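Local coordinates for nigerythrin (Desulfovibrio vulgaris subsp. vulgaris, PDB 1YUZ), which acts as a peroxidase of the rubrerythrin family, using NADH in vitro and pairing a hemerythrin-like diiron centre with a rubredoxin-like iron centre, at the interface of chains A and B. Sequence-based numbering; all coordinates share one arbitrary frame. Chains: chain A/B, Nigerythrin.

Contact 1: the interface of chains A and B. Residues chain A 112, 116, 153-154, 157; chain B 116, 150, 153-154, 157.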
# COMPACT_ATOMS: atom_id res chain seq x y z
N ALA A 112 -6.35 0.87 -2.62
CA ALA A 112 -5.32 0.36 -1.72
C ALA A 112 -5.82 0.32 -0.29
O ALA A 112 -5.61 -0.66 0.42
CB ALA A 112 -4.08 1.23 -1.82
N ILE A 116 -6.19 -3.01 2.00
CA ILE A 116 -5.47 -3.12 3.26
C ILE A 116 -6.45 -3.47 4.37
O ILE A 116 -6.16 -4.32 5.21
CB ILE A 116 -4.73 -1.80 3.57
CG1 ILE A 116 -3.55 -1.66 2.60
CG2 ILE A 116 -4.24 -1.80 5.02
CD1 ILE A 116 -2.90 -0.29 2.60
N ALA A 153 -3.36 -4.58 -3.03
CA ALA A 153 -2.90 -3.34 -2.43
C ALA A 153 -1.57 -2.93 -3.04
O ALA A 153 -1.37 -1.77 -3.40
CB ALA A 153 -2.77 -3.49 -0.93
N GLU A 154 -0.65 -3.89 -3.14
CA GLU A 154 0.66 -3.59 -3.70
C GLU A 154 0.54 -3.18 -5.16
O GLU A 154 1.21 -2.25 -5.59
CB GLU A 154 1.59 -4.80 -3.57
CG GLU A 154 3.00 -4.52 -4.08
CD GLU A 154 3.92 -5.72 -4.02
OE1 GLU A 154 5.00 -5.65 -4.63
OE2 GLU A 154 3.58 -6.71 -3.35
N LEU A 157 -0.62 0.43 -5.32
CA LEU A 157 0.43 1.39 -4.97
C LEU A 157 1.48 1.47 -6.07
O LEU A 157 1.99 2.55 -6.37
CB LEU A 157 1.09 1.03 -3.64
CG LEU A 157 0.69 1.87 -2.43
CD1 LEU A 157 1.04 3.33 -2.67
CD2 LEU A 157 -0.80 1.73 -2.17
N ILE B 116 0.59 6.12 3.22
CA ILE B 116 -0.51 6.47 2.33
C ILE B 116 -1.14 7.79 2.78
O ILE B 116 -1.45 8.64 1.94
CB ILE B 116 -1.55 5.34 2.30
CG1 ILE B 116 -0.97 4.13 1.56
CG2 ILE B 116 -2.83 5.81 1.63
CD1 ILE B 116 -1.81 2.87 1.68
N SER B 150 4.95 7.48 -1.11
CA SER B 150 4.21 6.46 -1.82
C SER B 150 5.13 5.28 -2.16
O SER B 150 4.67 4.15 -2.27
CB SER B 150 3.53 7.03 -3.06
OG SER B 150 4.45 7.68 -3.91
N ALA B 153 5.26 3.27 0.94
CA ALA B 153 4.03 2.49 1.09
C ALA B 153 4.14 1.20 0.28
O ALA B 153 3.82 0.12 0.77
CB ALA B 153 2.83 3.31 0.63
N GLU B 154 4.60 1.31 -0.97
CA GLU B 154 4.74 0.13 -1.81
C GLU B 154 5.76 -0.84 -1.23
O GLU B 154 5.53 -2.05 -1.24
CB GLU B 154 5.14 0.52 -3.23
CG GLU B 154 5.26 -0.68 -4.14
CD GLU B 154 5.67 -0.33 -5.56
OE1 GLU B 154 5.95 -1.27 -6.34
OE2 GLU B 154 5.71 0.87 -5.90
N LEU B 157 4.19 -2.76 1.61
CA LEU B 157 3.22 -3.75 1.17
C LEU B 157 3.93 -4.94 0.52
O LEU B 157 3.53 -6.09 0.71
CB LEU B 157 2.22 -3.12 0.19
CG LEU B 157 1.34 -2.04 0.81
CD1 LEU B 157 0.57 -1.30 -0.27
CD2 LEU B 157 0.38 -2.66 1.81
O HOH W 1 6.51 -3.82 -5.75
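A:Leu157 and B:Leu157 meet where the helices 136-161 of the two subunits face each other, their side chains crossing at about a right angle. Followed outward, A:Leu157 starts with CB against the CB of B:Glu154, 4.1 Å away. Its CG then touches both the methyl CD1 of B:Leu157 and the CB of B:Ala153. At the tip the branches part: CD1 lies 3.7 Å from the backbone O of B:Ser150 and also touches the methyl of B:Ala153, while CD2 reaches CD1 of B:Leu157 at 3.8 Å. The two copies are not alike: B:Leu157 has CG anti to its carbonyl carbon (chi1 -64°), whereas A:Leu157 is turned to chi1 -104°. Leucine seems suited to such a centre, since its branched tip can take different rotamers in the two copies and still fill the contact, and the small alanines let it come close to the backbone. Beside them A:Ile116 and B:Ile116 meet tip to tip, CD1 to CD1 at 3.5 Å, a tight contact. At the polar margin the extended A:Glu154 and B:Glu154 share a water through their carboxylate OE1 atoms, which should ease repulsion between like charges. The patch supplies an apolar core for the homodimer.

Contact 2: the interface of chains A and B. Residues chain A 15-16, 119-120, 146, 150; chain B 105, 160-161.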
# COMPACT_ATOMS: atom_id res chain seq x y z
N ASN A 15 1.60 -13.28 8.34
CA ASN A 15 0.94 -12.00 8.10
C ASN A 15 -0.58 -12.16 8.20
O ASN A 15 -1.33 -11.54 7.44
CB ASN A 15 1.36 -11.39 6.75
CG ASN A 15 1.10 -12.30 5.56
OD1 ASN A 15 0.69 -13.45 5.71
ND2 ASN A 15 1.34 -11.77 4.37
N PHE A 16 -1.02 -12.97 9.15
CA PHE A 16 -2.44 -13.21 9.36
C PHE A 16 -2.97 -12.60 10.65
O PHE A 16 -4.09 -12.90 11.06
CB PHE A 16 -2.75 -14.71 9.33
CG PHE A 16 -2.86 -15.27 7.94
CD1 PHE A 16 -1.73 -15.41 7.14
CD2 PHE A 16 -4.10 -15.63 7.42
CE1 PHE A 16 -1.84 -15.90 5.84
CE2 PHE A 16 -4.21 -16.12 6.12
CZ PHE A 16 -3.07 -16.26 5.33
N THR A 119 -7.32 -7.22 3.94
CA THR A 119 -6.25 -8.15 4.22
C THR A 119 -5.75 -8.15 5.66
O THR A 119 -5.27 -9.17 6.15
CB THR A 119 -5.02 -7.91 3.30
OG1 THR A 119 -4.25 -9.12 3.22
CG2 THR A 119 -4.12 -6.80 3.85
N SER A 120 -5.88 -7.02 6.35
CA SER A 120 -5.37 -6.91 7.72
C SER A 120 -6.42 -6.81 8.82
O SER A 120 -6.09 -6.93 10.00
CB SER A 120 -4.44 -5.69 7.82
OG SER A 120 -5.18 -4.49 7.75
N LYS A 146 -7.95 -13.29 1.52
CA LYS A 146 -7.05 -12.43 2.29
C LYS A 146 -5.70 -12.25 1.61
O LYS A 146 -5.19 -11.14 1.53
CB LYS A 146 -6.87 -13.03 3.69
CG LYS A 146 -5.87 -12.31 4.60
CD LYS A 146 -4.46 -12.85 4.40
CE LYS A 146 -3.49 -12.33 5.46
NZ LYS A 146 -3.21 -10.87 5.32
N SER A 150 -3.83 -8.34 -0.25
CA SER A 150 -2.59 -7.62 -0.03
C SER A 150 -1.81 -7.49 -1.34
O SER A 150 -1.09 -6.52 -1.54
CB SER A 150 -1.75 -8.29 1.07
OG SER A 150 -1.53 -9.66 0.80
N ASP B 105 4.04 -8.00 10.88
CA ASP B 105 3.08 -7.79 9.80
C ASP B 105 2.20 -6.58 10.07
O ASP B 105 1.98 -5.76 9.18
CB ASP B 105 2.25 -9.06 9.55
CG ASP B 105 1.35 -9.44 10.72
OD1 ASP B 105 1.78 -9.32 11.89
OD2 ASP B 105 0.22 -9.90 10.46
N TYR B 160 5.27 -7.00 3.23
CA TYR B 160 4.17 -7.69 3.90
C TYR B 160 3.77 -8.93 3.10
O TYR B 160 3.57 -10.00 3.66
CB TYR B 160 2.98 -6.73 4.03
CG TYR B 160 1.75 -7.30 4.69
CD1 TYR B 160 1.56 -7.21 6.07
CD2 TYR B 160 0.73 -7.86 3.93
CE1 TYR B 160 0.39 -7.66 6.67
CE2 TYR B 160 -0.45 -8.32 4.52
CZ TYR B 160 -0.61 -8.20 5.89
OH TYR B 160 -1.79 -8.61 6.46
N ASN B 161 3.66 -8.77 1.79
CA ASN B 161 3.28 -9.89 0.94
C ASN B 161 4.32 -11.00 0.94
O ASN B 161 3.98 -12.18 0.82
CB ASN B 161 3.04 -9.41 -0.49
CG ASN B 161 1.77 -8.61 -0.61
OD1 ASN B 161 0.83 -8.83 0.15
ND2 ASN B 161 1.73 -7.68 -1.55
O HOH W 2 1.40 -12.98 1.65
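B:Tyr160 points its phenol into chain A, where the ammonium NZ of A:Lys146 donates a hydrogen bond to its hydroxyl OH at 2.9 Å, the two side chains meeting tip to tip. Bends at chi2 (-88°) and chi4 (-69°) turn the lysine end toward the phenol, and its NZ also donates to the backbone O and the side-chain OG1 of A:Thr119. These bonds fix the ammonium, and its charge may polarise the phenol; the backbone O of A:Asn15 lies 3.1 Å from the same OH and can accept its hydrogen. A tyrosine suits the place by offering a flat apolar surface and a polar tip. Over one face of its ring, toward the rim, sits CB of A:Asn15, while CB of A:Ser150 packs against CE2 at 3.7 Å. A:Asn15 also sends its amide ND2 to the backbone O of B:Tyr160 (2.9 Å), bent at 132° and from above the carbonyl plane. ND2 of B:Asn161 donates to the backbone O of A:Ser150 at 3.0 Å, while its OD1 lies a strained 2.6 Å from that serine's OG, a doubtful bond. The looser, watered side lies by A:Asn15, whose ND2 reaches a water that continues to the backbone O of B:Asn161. The site joins the end of chain B's helix 136-161 to the middle of chain A's, beside helix 104-133 and the N-terminal loop of chain A.

Contact 3: the interface of chains A and B. Residues chain A 1-2, 4; chain B 161-162, 165.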
# COMPACT_ATOMS: atom_id res chain seq x y z
N MET A 1 4.48 -10.74 -5.06
CA MET A 1 4.47 -11.87 -4.10
C MET A 1 5.26 -13.05 -4.65
O MET A 1 4.97 -13.56 -5.72
CB MET A 1 3.03 -12.31 -3.83
CG MET A 1 2.91 -13.41 -2.79
SD MET A 1 1.21 -13.91 -2.53
CE MET A 1 1.41 -15.09 -1.21
N LYS A 2 6.27 -13.46 -3.90
CA LYS A 2 7.13 -14.56 -4.30
C LYS A 2 6.49 -15.92 -4.06
O LYS A 2 5.71 -16.10 -3.13
CB LYS A 2 8.46 -14.47 -3.54
CG LYS A 2 9.20 -13.17 -3.80
CD LYS A 2 10.26 -12.87 -2.76
CE LYS A 2 11.39 -13.88 -2.78
NZ LYS A 2 12.47 -13.46 -1.85
N ARG A 4 6.47 -19.43 -2.72
CA ARG A 4 7.15 -20.17 -1.66
C ARG A 4 7.15 -21.65 -2.02
O ARG A 4 6.47 -22.06 -2.96
CB ARG A 4 6.42 -19.98 -0.32
CG ARG A 4 6.40 -18.54 0.20
CD ARG A 4 5.46 -18.41 1.40
NE ARG A 4 5.86 -19.27 2.51
CZ ARG A 4 5.11 -19.51 3.58
NH1 ARG A 4 3.91 -18.95 3.70
NH2 ARG A 4 5.56 -20.30 4.55
N ASN B 161 3.66 -8.77 1.79
CA ASN B 161 3.28 -9.89 0.94
C ASN B 161 4.32 -11.00 0.94
O ASN B 161 3.98 -12.18 0.82
CB ASN B 161 3.04 -9.41 -0.49
CG ASN B 161 1.77 -8.61 -0.61
OD1 ASN B 161 0.83 -8.83 0.15
ND2 ASN B 161 1.73 -7.68 -1.55
N ASP B 162 5.59 -10.62 1.09
CA ASP B 162 6.68 -11.59 1.12
C ASP B 162 7.27 -11.72 2.51
O ASP B 162 8.46 -12.03 2.66
CB ASP B 162 7.78 -11.18 0.15
CG ASP B 162 7.35 -11.29 -1.30
OD1 ASP B 162 6.57 -12.21 -1.60
OD2 ASP B 162 7.81 -10.46 -2.12
N ALA B 165 9.11 -14.81 2.87
CA ALA B 165 9.99 -15.10 1.75
C ALA B 165 11.01 -13.97 1.58
O ALA B 165 11.07 -13.33 0.53
CB ALA B 165 9.18 -15.27 0.47
O HOH W 3 5.61 -14.88 -0.65
O HOH W 4 11.60 -10.70 -0.50
O HOH W 5 7.25 -10.08 -4.77
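The N-terminal loop of chain A, carrying A:Met1, A:Lys2 and A:Arg4, runs across the end of helix 136-161 of chain B and the loop that follows it, in a homodimer of the rubrerythrin family. B:Asp162 meets the backbone of this loop: its carboxylate OD1 accepts a hydrogen bond from the backbone N of A:Lys2 at 2.6 Å. The bond is nearly straight, 174° at the hydrogen, and approaches on the syn side of the carboxylate, 21° out of its plane. A short acidic side chain suits the position because it can reach a main-chain N-H. The side chain of A:Lys2 crosses that of B:Asp162 at about a right angle, with CD 3.6 Å from CG of the carboxylate. A bend at chi3 (66°) interrupts the otherwise extended chain, and the ammonium NZ donates to the backbone O of B:Ala165 at 2.8 Å, from above the carbonyl plane. Lysine serves both needs, its methylenes lying against the aspartate and its tip donating to a main-chain oxygen. Water extends the polar network: one bridges the backbone N of A:Met1 to OD2 of B:Asp162, and another, its oxygen 3.0 Å from OD1 of B:Asp162, links OD1 to the backbone O of A:Lys2. A third joins NZ of A:Lys2 to the O of B:Ala165. In A:Met1 CG is anti to the backbone N, which puts it 4.0 Å from the backbone O of B:Asn161.

Helix 136-161 of chain B runs through all three contacts, whose C-alpha centres are about 12 Å apart for contacts 1 and 2, 11 Å for contacts 2 and 3, and 15 Å for contacts 1 and 3. Contacts 2 and 3 share B:Asn161, and the N-terminal loop of chain A enters both; B:Ser150 appears in contact 1 and A:Ser150 in contact 2. The interface thus passes from an apolar centre to polar and watered surroundings. Since the dimer is two-fold symmetric, exchanging the chains gives each contact a twin, so each subunit both lends its N-terminal loop and receives its partner's.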